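Local structure of galactan 1,3-beta-galactosidase (Phanerochaete chrysosporium, 7BYS) at residues A[141-146]-A[191-196]; A[212-217]-A[228-233]; A[377-382]-A[395-400]. The protein probably acts as an exo-beta-1,3-galactanase of glycoside hydrolase family 43, cleaving the beta-1,3-galactan chains of arabinogalactan, and carries a carbohydrate-binding module. All coordinates share one frame; numbering follows the deposited sequence.

Contact 1 of 3, residues A[141-146]-A[191-196]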
loop_
_atom_site.group_PDB
_atom_site.type_symbol
_atom_site.label_atom_id
_atom_site.label_comp_id
_atom_site.label_asym_id
_atom_site.label_seq_id
_atom_site.Cartn_x
_atom_site.Cartn_y
_atom_site.Cartn_z
ATOM N N PHE A 141 -6.167 -10.097 -13.567
ATOM C CA PHE A 141 -5.830 -11.373 -12.952
ATOM C C PHE A 141 -5.583 -12.401 -14.050
ATOM O O PHE A 141 -6.406 -12.556 -14.959
ATOM C CB PHE A 141 -6.961 -11.860 -12.033
ATOM C CG PHE A 141 -6.737 -13.253 -11.527
ATOM C CD1 PHE A 141 -5.756 -13.504 -10.576
ATOM C CD2 PHE A 141 -7.439 -14.325 -12.064
ATOM C CE1 PHE A 141 -5.498 -14.786 -10.141
ATOM C CE2 PHE A 141 -7.185 -15.624 -11.629
ATOM C CZ PHE A 141 -6.215 -15.854 -10.666
ATOM N N GLN A 142 -4.456 -13.102 -13.965
ATOM C CA GLN A 142 -4.120 -14.171 -14.899
ATOM C C GLN A 142 -4.223 -15.509 -14.172
ATOM O O GLN A 142 -3.491 -15.759 -13.208
ATOM C CB GLN A 142 -2.706 -13.968 -15.434
ATOM C CG GLN A 142 -2.298 -14.954 -16.519
ATOM C CD GLN A 142 -0.884 -14.678 -16.993
ATOM O OE1 GLN A 142 0.022 -14.521 -16.177
ATOM N NE2 GLN A 142 -0.698 -14.580 -18.304
ATOM N N ASP A 143 -5.121 -16.372 -14.647
ATOM C CA ASP A 143 -5.306 -17.681 -14.044
ATOM C C ASP A 143 -4.186 -18.621 -14.476
ATOM O O ASP A 143 -3.407 -18.340 -15.392
ATOM C CB ASP A 143 -6.670 -18.239 -14.452
ATOM C CG ASP A 143 -7.280 -19.158 -13.403
ATOM O OD1 ASP A 143 -6.594 -19.529 -12.427
ATOM O OD2 ASP A 143 -8.477 -19.500 -13.578
ATOM N N ASP A 144 -4.114 -19.771 -13.798
ATOM C CA ASP A 144 -3.087 -20.771 -14.071
ATOM C C ASP A 144 -3.658 -22.007 -14.754
ATOM O O ASP A 144 -3.091 -23.102 -14.638
ATOM C CB ASP A 144 -2.292 -21.119 -12.804
ATOM C CG ASP A 144 -3.148 -21.743 -11.714
ATOM O OD1 ASP A 144 -4.377 -21.883 -11.886
ATOM O OD2 ASP A 144 -2.576 -22.105 -10.659
ATOM N N ASP A 145 -4.773 -21.853 -15.454
ATOM C CA ASP A 145 -5.235 -22.884 -16.367
ATOM C C ASP A 145 -4.314 -22.953 -17.582
ATOM O O ASP A 145 -3.365 -22.180 -17.725
ATOM C CB ASP A 145 -6.678 -22.613 -16.777
ATOM C CG ASP A 145 -6.845 -21.291 -17.511
ATOM O OD1 ASP A 145 -6.088 -20.330 -17.248
ATOM O OD2 ASP A 145 -7.761 -21.207 -18.353
ATOM N N SER A 146 -4.605 -23.905 -18.476
ATOM C CA SER A 146 -3.713 -24.156 -19.604
ATOM C C SER A 146 -3.618 -22.947 -20.528
ATOM O O SER A 146 -2.543 -22.645 -21.056
ATOM C CB SER A 146 -4.168 -25.400 -20.374
ATOM O OG SER A 146 -5.582 -25.463 -20.451
ATOM N N ILE A 191 -6.979 -10.029 -7.225
ATOM C CA ILE A 191 -7.299 -11.426 -6.942
ATOM C C ILE A 191 -6.016 -12.226 -6.792
ATOM O O ILE A 191 -5.071 -12.073 -7.574
ATOM C CB ILE A 191 -8.236 -12.080 -7.984
ATOM C CG1 ILE A 191 -9.666 -11.547 -7.805
ATOM C CG2 ILE A 191 -8.169 -13.628 -7.903
ATOM C CD1 ILE A 191 -10.638 -11.941 -8.928
ATOM N N VAL A 192 -5.989 -13.074 -5.770
ATOM C CA VAL A 192 -4.909 -14.022 -5.578
ATOM C C VAL A 192 -5.519 -15.400 -5.359
ATOM O O VAL A 192 -6.553 -15.539 -4.690
ATOM C CB VAL A 192 -3.988 -13.583 -4.416
ATOM C CG1 VAL A 192 -4.740 -13.570 -3.101
ATOM C CG2 VAL A 192 -2.754 -14.475 -4.345
ATOM N N LYS A 193 -4.899 -16.418 -5.949
ATOM C CA LYS A 193 -5.360 -17.773 -5.719
ATOM C C LYS A 193 -4.755 -18.334 -4.446
ATOM O O LYS A 193 -3.647 -17.973 -4.033
ATOM C CB LYS A 193 -4.982 -18.685 -6.875
ATOM C CG LYS A 193 -5.749 -18.386 -8.116
ATOM C CD LYS A 193 -5.536 -19.484 -9.151
ATOM C CE LYS A 193 -6.536 -20.612 -8.970
ATOM N NZ LYS A 193 -6.653 -21.451 -10.198
ATOM N N HIS A 194 -5.502 -19.231 -3.821
ATOM C CA HIS A 194 -5.033 -19.922 -2.629
ATOM C C HIS A 194 -5.714 -21.277 -2.615
ATOM O O HIS A 194 -6.942 -21.342 -2.526
ATOM C CB HIS A 194 -5.399 -19.126 -1.379
ATOM C CG HIS A 194 -5.194 -19.875 -0.103
ATOM N ND1 HIS A 194 -3.956 -20.019 0.484
ATOM C CD2 HIS A 194 -6.072 -20.518 0.703
ATOM C CE1 HIS A 194 -4.079 -20.726 1.595
ATOM N NE2 HIS A 194 -5.353 -21.040 1.751
ATOM N N ASN A 195 -4.914 -22.340 -2.728
ATOM C CA ASN A 195 -5.403 -23.721 -2.719
ATOM C C ASN A 195 -6.546 -23.924 -3.716
ATOM O O ASN A 195 -7.569 -24.537 -3.410
ATOM C CB ASN A 195 -5.809 -24.157 -1.308
ATOM C CG ASN A 195 -4.627 -24.255 -0.367
ATOM O OD1 ASN A 195 -3.492 -24.469 -0.795
ATOM N ND2 ASN A 195 -4.889 -24.106 0.925
ATOM N N GLY A 196 -6.367 -23.387 -4.923
ATOM C CA GLY A 196 -7.334 -23.546 -5.986
ATOM C C GLY A 196 -8.536 -22.628 -5.921
ATOM O O GLY A 196 -9.335 -22.615 -6.870
HETATM O O HOH W 1 -4.340 -23.096 -8.758
#
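K193 runs across from 191-196 to the carboxylates of 141-146, meeting apolar atoms first and charge last. Its CB points toward the other segment, with CG anti to the carbonyl carbon. CG then lies 3.6 Å from CZ of F141, and CD settles in the plane of that ring, at its edge. CD already lies near D143 OD1; the bend at chi3 (88°) then swings CE and NZ toward the two acids. There NZ makes two salt bridges, 2.9 Å from D143 OD1, on its syn lone pair, and 2.9 Å from D144 OD1, from above the carboxylate plane. Lysine suits the place because its methylenes can lie against phenylalanine while its ammonium reaches the acids. D143 OD1 also accepts a hydrogen bond from the backbone N of D144, and OD2 is hydrogen-bonded to the hydroxyl of Y198, holding the carboxylate at both oxygens; the nearby ammonium probably favours the ionised form of both acids. A water donates a hydrogen bond to D144 OD2 and accepts a weak one from K193 NZ. The pairing joins two neighbouring blades of the five-bladed beta-propeller of family 43, through strands 138-142 and 189-194. Deeper in, F141, its CG anti to the backbone N (chi1 172°), takes I191 over one face: CG2 stands 3.7 Å from the ring centroid, a CH-pi contact, the two side chains crossing at about a right angle.

Contact 2 of 3, residues A[212-217]-A[228-233]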
loop_
_atom_site.group_PDB
_atom_site.type_symbol
_atom_site.label_atom_id
_atom_site.label_comp_id
_atom_site.label_asym_id
_atom_site.label_seq_id
_atom_site.Cartn_x
_atom_site.Cartn_y
_atom_site.Cartn_z
ATOM N N PRO A 212 -12.103 0.416 5.451
ATOM C CA PRO A 212 -11.821 -1.000 5.728
ATOM C C PRO A 212 -11.923 -1.840 4.463
ATOM O O PRO A 212 -13.010 -2.002 3.899
ATOM C CB PRO A 212 -12.909 -1.381 6.745
ATOM C CG PRO A 212 -13.309 -0.080 7.369
ATOM C CD PRO A 212 -13.236 0.916 6.255
ATOM N N ASN A 213 -10.792 -2.381 4.016
ATOM C CA ASN A 213 -10.774 -3.214 2.823
ATOM C C ASN A 213 -11.302 -4.612 3.151
ATOM O O ASN A 213 -11.252 -5.070 4.299
ATOM C CB ASN A 213 -9.359 -3.289 2.238
ATOM C CG ASN A 213 -8.962 -2.042 1.440
ATOM O OD1 ASN A 213 -8.107 -2.122 0.558
ATOM N ND2 ASN A 213 -9.542 -0.893 1.762
ATOM N N LYS A 214 -11.815 -5.286 2.123
ATOM C CA LYS A 214 -12.590 -6.507 2.296
ATOM C C LYS A 214 -12.037 -7.635 1.432
ATOM O O LYS A 214 -11.407 -7.404 0.397
ATOM C CB LYS A 214 -14.065 -6.310 1.901
ATOM C CG LYS A 214 -14.740 -5.106 2.526
ATOM C CD LYS A 214 -14.968 -5.293 4.015
ATOM C CE LYS A 214 -15.709 -4.098 4.598
ATOM N NZ LYS A 214 -15.882 -4.243 6.075
ATOM N N TRP A 215 -12.321 -8.869 1.858
ATOM C CA TRP A 215 -12.026 -10.063 1.076
ATOM C C TRP A 215 -13.311 -10.828 0.768
ATOM O O TRP A 215 -14.283 -10.780 1.536
ATOM C CB TRP A 215 -10.992 -10.976 1.772
ATOM C CG TRP A 215 -11.482 -11.721 2.971
ATOM C CD1 TRP A 215 -11.436 -11.313 4.281
ATOM C CD2 TRP A 215 -12.065 -13.028 2.979
ATOM N NE1 TRP A 215 -11.967 -12.289 5.095
ATOM C CE2 TRP A 215 -12.364 -13.348 4.319
ATOM C CE3 TRP A 215 -12.378 -13.954 1.978
ATOM C CZ2 TRP A 215 -12.955 -14.558 4.686
ATOM C CZ3 TRP A 215 -12.960 -15.154 2.343
ATOM C CH2 TRP A 215 -13.243 -15.446 3.689
ATOM N N PHE A 216 -13.284 -11.534 -0.371
ATOM C CA PHE A 216 -14.362 -12.384 -0.873
ATOM C C PHE A 216 -13.689 -13.604 -1.484
ATOM O O PHE A 216 -12.580 -13.495 -2.007
ATOM C CB PHE A 216 -15.138 -11.703 -2.019
ATOM C CG PHE A 216 -15.474 -10.247 -1.782
ATOM C CD1 PHE A 216 -14.499 -9.263 -1.864
ATOM C CD2 PHE A 216 -16.786 -9.858 -1.545
ATOM C CE1 PHE A 216 -14.824 -7.923 -1.667
ATOM C CE2 PHE A 216 -17.115 -8.507 -1.356
ATOM C CZ PHE A 216 -16.131 -7.550 -1.414
ATOM N N SER A 217 -14.336 -14.765 -1.440
ATOM C CA SER A 217 -13.758 -15.935 -2.094
ATOM C C SER A 217 -14.808 -16.646 -2.936
ATOM O O SER A 217 -16.016 -16.529 -2.702
ATOM C CB SER A 217 -13.156 -16.948 -1.114
ATOM O OG SER A 217 -14.129 -17.406 -0.203
ATOM N N GLN A 228 -18.673 -9.923 1.730
ATOM C CA GLN A 228 -17.488 -9.204 2.190
ATOM C C GLN A 228 -17.186 -9.467 3.664
ATOM O O GLN A 228 -18.083 -9.518 4.511
ATOM C CB GLN A 228 -17.673 -7.702 1.971
ATOM C CG GLN A 228 -18.889 -7.114 2.680
ATOM C CD GLN A 228 -19.053 -5.624 2.440
ATOM O OE1 GLN A 228 -18.365 -5.033 1.617
ATOM N NE2 GLN A 228 -19.987 -5.013 3.154
ATOM N N GLN A 229 -15.897 -9.610 3.966
ATOM C CA GLN A 229 -15.404 -9.626 5.336
ATOM C C GLN A 229 -14.131 -8.787 5.414
ATOM O O GLN A 229 -13.418 -8.604 4.425
ATOM C CB GLN A 229 -15.116 -11.059 5.813
ATOM C CG GLN A 229 -16.324 -12.021 5.774
ATOM C CD GLN A 229 -17.436 -11.687 6.780
ATOM O OE1 GLN A 229 -17.296 -10.827 7.654
ATOM N NE2 GLN A 229 -18.551 -12.394 6.662
ATOM N N ASP A 230 -13.842 -8.280 6.606
ATOM C CA ASP A 230 -12.681 -7.419 6.808
ATOM C C ASP A 230 -11.372 -8.198 6.736
ATOM O O ASP A 230 -11.276 -9.333 7.209
ATOM C CB ASP A 230 -12.784 -6.744 8.178
ATOM C CG ASP A 230 -13.754 -5.589 8.189
ATOM O OD1 ASP A 230 -13.554 -4.623 7.419
ATOM O OD2 ASP A 230 -14.734 -5.648 8.963
ATOM N N ILE A 231 -10.342 -7.556 6.160
ATOM C CA ILE A 231 -8.981 -8.088 6.231
ATOM C C ILE A 231 -8.174 -7.506 7.387
ATOM O O ILE A 231 -7.070 -7.999 7.660
ATOM C CB ILE A 231 -8.194 -7.920 4.910
ATOM C CG1 ILE A 231 -7.990 -6.440 4.539
ATOM C CG2 ILE A 231 -8.867 -8.701 3.779
ATOM C CD1 ILE A 231 -7.052 -6.237 3.316
ATOM N N ALA A 232 -8.683 -6.486 8.072
ATOM C CA ALA A 232 -7.960 -5.790 9.128
ATOM C C ALA A 232 -8.985 -5.211 10.092
ATOM O O ALA A 232 -10.177 -5.148 9.769
ATOM C CB ALA A 232 -7.070 -4.681 8.541
ATOM N N PRO A 233 -8.562 -4.794 11.291
ATOM C CA PRO A 233 -9.518 -4.169 12.222
ATOM C C PRO A 233 -10.164 -2.949 11.579
ATOM O O PRO A 233 -9.476 -2.078 11.054
ATOM C CB PRO A 233 -8.639 -3.775 13.419
ATOM C CG PRO A 233 -7.449 -4.678 13.327
ATOM C CD PRO A 233 -7.203 -4.866 11.863
HETATM O O HOH W 2 -10.777 -4.279 6.871
#
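W215, Q228 and K214 bury the most surface here, and each meets its partner differently. The backbone sets the frame: W215 and Q229 form an antiparallel hydrogen-bonded pair, with W215 N 2.8 Å from Q229 O and the return bond from Q229 N to W215 O at 3.1 Å. W215 holds CG in the crowded position between backbone N and carbonyl carbon (chi1 72°), which lays the indole alongside Q229, NE1 lying 3.5 Å from Q229 CB. At the ring edge CD1 touches I231 CG2 at 3.7 Å, and D230 O lies in the ring plane; a broad aromatic suits a site where Q229, D230 and I231 all come against it. Q228 lies beside F216, its CB 3.5 Å from F216 CE2, while its extended chain carries OE1 to H204 NE2, its hydrogen-bond partner outside the hairpin. K214 and D230 form the neighbouring non-hydrogen-bonded pair. Their CB atoms diverge, yet a bend at chi2 (-70°) brings K214 NZ within 2.7 Å of D230 OD1, a salt bridge in which the ammonium meets OD1 from above the carboxylate plane. An alanine in place of this lysine has neither the ammonium nor the methylenes beside Q228, and would probably loosen the side-chain link between the strands. N213 itself binds N243 N through OD1 and lies about 5 Å, side chain to side chain, from Q242, which binds galactose in a complex of this enzyme, though no sugar is bound here. Such a beta hairpin, strands 214-218 and 229-230, is how the outer part of a beta-propeller blade is built.

Contact 3 of 3, residues A[377-382]-A[395-400]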
loop_
_atom_site.group_PDB
_atom_site.type_symbol
_atom_site.label_atom_id
_atom_site.label_comp_id
_atom_site.label_asym_id
_atom_site.label_seq_id
_atom_site.Cartn_x
_atom_site.Cartn_y
_atom_site.Cartn_z
ATOM N N PRO A 377 20.230 15.905 17.724
ATOM C CA PRO A 377 19.342 16.729 16.891
ATOM C C PRO A 377 18.049 15.985 16.583
ATOM O O PRO A 377 18.042 14.770 16.388
ATOM C CB PRO A 377 20.160 16.952 15.614
ATOM C CG PRO A 377 21.577 16.695 16.013
ATOM C CD PRO A 377 21.525 15.648 17.077
ATOM N N SER A 378 16.953 16.733 16.571
ATOM C CA SER A 378 15.626 16.172 16.362
ATOM C C SER A 378 15.420 15.818 14.900
ATOM O O SER A 378 15.954 16.472 14.000
ATOM C CB SER A 378 14.576 17.225 16.715
ATOM O OG SER A 378 14.370 17.290 18.114
ATOM N N VAL A 379 14.612 14.786 14.664
ATOM C CA VAL A 379 14.011 14.564 13.357
ATOM C C VAL A 379 12.503 14.672 13.529
ATOM O O VAL A 379 11.968 14.426 14.613
ATOM C CB VAL A 379 14.397 13.210 12.720
ATOM C CG1 VAL A 379 15.900 13.142 12.457
ATOM C CG2 VAL A 379 13.944 12.071 13.589
ATOM N N LEU A 380 11.817 15.058 12.460
ATOM C CA LEU A 380 10.372 15.238 12.499
ATOM C C LEU A 380 9.695 14.060 11.814
ATOM O O LEU A 380 10.024 13.730 10.669
ATOM C CB LEU A 380 9.994 16.544 11.804
ATOM C CG LEU A 380 8.568 17.033 12.039
ATOM C CD1 LEU A 380 8.338 17.365 13.511
ATOM C CD2 LEU A 380 8.308 18.245 11.184
ATOM N N VAL A 381 8.770 13.414 12.520
ATOM C CA VAL A 381 8.082 12.228 12.015
ATOM C C VAL A 381 6.625 12.581 11.730
ATOM O O VAL A 381 5.917 13.079 12.611
ATOM C CB VAL A 381 8.184 11.053 13.003
ATOM C CG1 VAL A 381 7.471 9.841 12.436
ATOM C CG2 VAL A 381 9.647 10.709 13.282
ATOM N N ASP A 382 6.177 12.306 10.504
ATOM C CA ASP A 382 4.800 12.583 10.115
ATOM C C ASP A 382 3.853 11.606 10.795
ATOM O O ASP A 382 4.114 10.399 10.851
ATOM C CB ASP A 382 4.640 12.380 8.611
ATOM C CG ASP A 382 5.366 13.423 7.793
ATOM O OD1 ASP A 382 5.402 14.597 8.215
ATOM O OD2 ASP A 382 5.887 13.053 6.714
ATOM N N VAL A 395 3.677 4.488 12.865
ATOM C CA VAL A 395 4.581 4.890 11.790
ATOM C C VAL A 395 6.017 4.649 12.231
ATOM O O VAL A 395 6.321 4.758 13.428
ATOM C CB VAL A 395 4.383 6.358 11.369
ATOM C CG1 VAL A 395 3.022 6.567 10.723
ATOM C CG2 VAL A 395 4.588 7.303 12.556
ATOM N N PRO A 396 6.926 4.362 11.309
ATOM C CA PRO A 396 8.288 3.977 11.696
ATOM C C PRO A 396 9.290 5.107 11.561
ATOM O O PRO A 396 9.150 6.006 10.716
ATOM C CB PRO A 396 8.618 2.879 10.685
ATOM C CG PRO A 396 7.936 3.362 9.431
ATOM C CD PRO A 396 6.637 4.001 9.905
ATOM N N VAL A 397 10.326 5.042 12.393
ATOM C CA VAL A 397 11.480 5.929 12.296
ATOM C C VAL A 397 12.731 5.123 12.625
ATOM O O VAL A 397 12.723 4.292 13.539
ATOM C CB VAL A 397 11.320 7.193 13.176
ATOM C CG1 VAL A 397 11.241 6.836 14.657
ATOM C CG2 VAL A 397 12.455 8.180 12.911
ATOM N N LYS A 398 13.794 5.341 11.850
ATOM C CA LYS A 398 15.054 4.628 12.033
ATOM C C LYS A 398 15.967 5.468 12.921
ATOM O O LYS A 398 16.333 6.588 12.554
ATOM C CB LYS A 398 15.719 4.365 10.685
ATOM C CG LYS A 398 16.711 3.203 10.725
ATOM C CD LYS A 398 17.073 2.731 9.316
ATOM C CE LYS A 398 17.634 3.877 8.494
ATOM N NZ LYS A 398 16.969 3.983 7.162
ATOM N N LEU A 399 16.321 4.931 14.088
ATOM C CA LEU A 399 17.081 5.676 15.084
ATOM C C LEU A 399 18.419 5.003 15.359
ATOM O O LEU A 399 18.498 3.777 15.477
ATOM C CB LEU A 399 16.297 5.782 16.397
ATOM C CG LEU A 399 14.941 6.492 16.307
ATOM C CD1 LEU A 399 14.263 6.541 17.657
ATOM C CD2 LEU A 399 15.095 7.894 15.733
ATOM N N ASN A 400 19.464 5.821 15.502
ATOM C CA ASN A 400 20.784 5.340 15.901
ATOM C C ASN A 400 20.866 5.332 17.422
ATOM O O ASN A 400 20.802 6.390 18.056
ATOM C CB ASN A 400 21.876 6.235 15.321
ATOM C CG ASN A 400 22.129 5.965 13.850
ATOM O OD1 ASN A 400 22.017 4.828 13.389
ATOM N ND2 ASN A 400 22.455 7.012 13.103
#
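V381 is the close-packed centre of this contact, and its two methyl groups serve different partners. With CG1 anti to the backbone N (chi1 -179°), that branch slides past V395 and meets its CG2 at 3.8 Å. The other branch, CG2, crosses V397 obliquely and touches V397 CG2, also at 3.8 Å. V397 is turned so that its CG2 is anti to the backbone N, which leads this methyl to V381. V395 CG2 sits in the crowded position between backbone N and carbonyl carbon, from where it also reaches D382 O at 3.6 Å. Valine suits these places because its beta-branched shape favours the extended backbone and offers two methyls from one short stem. No hydrogen bond crosses the gap: the strand segments run 7.9 Å apart at 160°, nearly antiparallel, so they face one another as members of different sheets. This is the beta-sandwich of the carbohydrate-binding module, a CBM35-like domain, and strands 379-383 and 392-402 are outermost strands of its two sheets, so the contact joins the layers at one border. The packing slackens toward V379, an exposed residue whose CG2 comes only to 4.2 Å from V397 CG2. The other end turns polar, where the D382 carboxylate forms a salt bridge through OD2 with R261, in the chain between propeller strands 252-259 and 269-276, so linking the two domains. On the face of strand 379-383 turned from V395 and V397, L380 touches an N-linked glycan, which also reaches D382.

Contacts 1, 2 and 3 follow one another along the chain, each closing before the next opens. Contacts 1 and 2, with centres 19 Å apart and nearest atoms about 7 Å apart, both use the propeller sheet containing strands 189-194, 197-204, 214-218 and 229-230: contact 1 ties it to the sheet starting at strand 138-142, whereas contact 2 lies within it. Contact 3 belongs to the carbohydrate-binding module, its centre 32 Å from that of contact 2 and 41 Å from that of contact 1. The three thus sample separate levels of construction: between blades, within a blade, and between the two sheets of the appended sandwich.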